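Local coordinates for protein serine racemase (Enterococcus faecalis, PDB 4ECL) that belongs to the alanine racemase family and comprises the cytoplasmic part of VanTG, with a TIM-barrel-type N-terminal domain and a C-terminal beta domain, at residues A[33-38]-A[56-61]. Residues are numbered along the deposited sequence; the frame is centred on the assembly and turned at random.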
# COMPACT_ATOMS: atom_id res chain seq x y z
N LEU A 33 4.29 10.03 27.10
CA LEU A 33 4.39 9.27 25.86
C LEU A 33 3.37 9.79 24.85
O LEU A 33 2.17 9.80 25.12
CB LEU A 33 4.19 7.77 26.16
CG LEU A 33 4.53 6.79 25.04
CD1 LEU A 33 4.88 5.41 25.60
CD2 LEU A 33 3.37 6.68 24.03
N MSE A 34 3.85 10.26 23.70
CA MSE A 34 2.94 10.63 22.61
C MSE A 34 2.98 9.55 21.54
O MSE A 34 3.96 9.43 20.78
CB MSE A 34 3.28 11.99 22.00
CG MSE A 34 2.26 12.42 20.95
SE MSE A 34 2.61 14.16 20.15
CE MSE A 34 1.85 15.32 21.54
N ALA A 35 1.92 8.75 21.48
CA ALA A 35 1.92 7.60 20.61
C ALA A 35 1.63 8.07 19.19
O ALA A 35 0.59 8.69 18.93
CB ALA A 35 0.89 6.59 21.08
N VAL A 36 2.56 7.80 18.29
CA VAL A 36 2.39 8.19 16.90
C VAL A 36 1.59 7.10 16.17
O VAL A 36 2.10 6.00 15.94
CB VAL A 36 3.76 8.35 16.24
CG1 VAL A 36 3.60 8.74 14.77
CG2 VAL A 36 4.57 9.41 17.00
N VAL A 37 0.34 7.40 15.82
CA VAL A 37 -0.55 6.37 15.26
C VAL A 37 -0.98 6.66 13.82
O VAL A 37 -1.98 6.13 13.34
CB VAL A 37 -1.79 6.14 16.16
CG1 VAL A 37 -1.36 5.50 17.49
CG2 VAL A 37 -2.54 7.44 16.43
N LYS A 38 -0.21 7.51 13.13
CA LYS A 38 -0.48 7.85 11.74
C LYS A 38 -0.29 6.63 10.83
O LYS A 38 0.35 5.65 11.23
CB LYS A 38 0.46 8.97 11.29
CG LYS A 38 1.91 8.65 11.49
CD LYS A 38 2.81 9.81 11.12
CE LYS A 38 4.27 9.38 11.12
NZ LYS A 38 5.19 10.43 10.64
N ILE A 56 -5.00 1.46 28.16
CA ILE A 56 -3.91 1.22 29.09
C ILE A 56 -3.28 2.49 29.66
O ILE A 56 -2.31 2.41 30.41
CB ILE A 56 -2.84 0.28 28.51
CG1 ILE A 56 -2.18 0.88 27.28
CG2 ILE A 56 -3.47 -1.06 28.17
CD1 ILE A 56 -0.91 0.16 26.88
N GLY A 57 -3.84 3.64 29.31
CA GLY A 57 -3.46 4.89 29.96
C GLY A 57 -2.65 5.88 29.16
O GLY A 57 -2.29 6.93 29.68
N VAL A 58 -2.33 5.56 27.91
CA VAL A 58 -1.72 6.55 27.03
C VAL A 58 -2.73 7.68 26.85
O VAL A 58 -3.90 7.42 26.57
CB VAL A 58 -1.35 5.96 25.66
CG1 VAL A 58 -0.88 7.05 24.70
CG2 VAL A 58 -0.30 4.86 25.81
N SER A 59 -2.29 8.92 27.04
CA SER A 59 -3.21 10.05 26.99
C SER A 59 -2.80 11.15 25.99
O SER A 59 -3.19 12.31 26.14
CB SER A 59 -3.37 10.64 28.39
OG SER A 59 -2.12 10.64 29.05
N SER A 60 -2.02 10.77 24.99
CA SER A 60 -1.56 11.69 23.96
C SER A 60 -1.24 10.96 22.65
O SER A 60 -0.48 9.98 22.64
CB SER A 60 -0.33 12.45 24.45
OG SER A 60 -0.04 13.56 23.63
N PHE A 61 -1.81 11.44 21.54
CA PHE A 61 -1.63 10.80 20.22
C PHE A 61 -1.24 11.81 19.14
O PHE A 61 -1.65 12.98 19.18
CB PHE A 61 -2.91 10.05 19.80
CG PHE A 61 -3.31 8.98 20.78
CD1 PHE A 61 -2.76 7.72 20.70
CD2 PHE A 61 -4.18 9.26 21.82
CE1 PHE A 61 -3.09 6.75 21.62
CE2 PHE A 61 -4.52 8.30 22.75
CZ PHE A 61 -3.98 7.04 22.65
O HOH W 1 0.65 9.42 27.34
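Ala-35 and Phe-61 form a parallel beta bridge between neighbouring strands of the TIM-barrel-type N-terminal domain, the two ends of a right-handed beta-alpha-beta crossover whose connection is mostly helical. The backbone N of Ala-35 donates to Ser-60 O at 2.9 Å. The CA of Phe-61 approaches Ala-35 O at 3.3 Å, a CA-H...O contact beside the bridge. One residue before Ser-60, a water links the two backbones, donating to Leu-33 O and accepting from Ser-59 N.

Ala-35 and Phe-61 direct their side chains to the same face of the sheet. The CD1 corner of the Phe-61 ring meets Ala-35 CB at 3.8 Å and Val-37 CG1 at 4.1 Å, both obliquely to the ring. Val-58 CG1, anti to its own backbone N (chi1 173°), reaches the same Ala-35 methyl. Met-34 and Ser-60 meet separately: the selenomethionine chain bends at chi3 (-82°), and its CE lies 3.3 Å from Ser-60 OG, which is hydrogen-bonded to Glu-80.

Helix 46-55 packs over the face bearing Ala-35 and Phe-61, through Leu-53 and Thr-50, while strand 217-220 pairs with the other edge of strand 32-36.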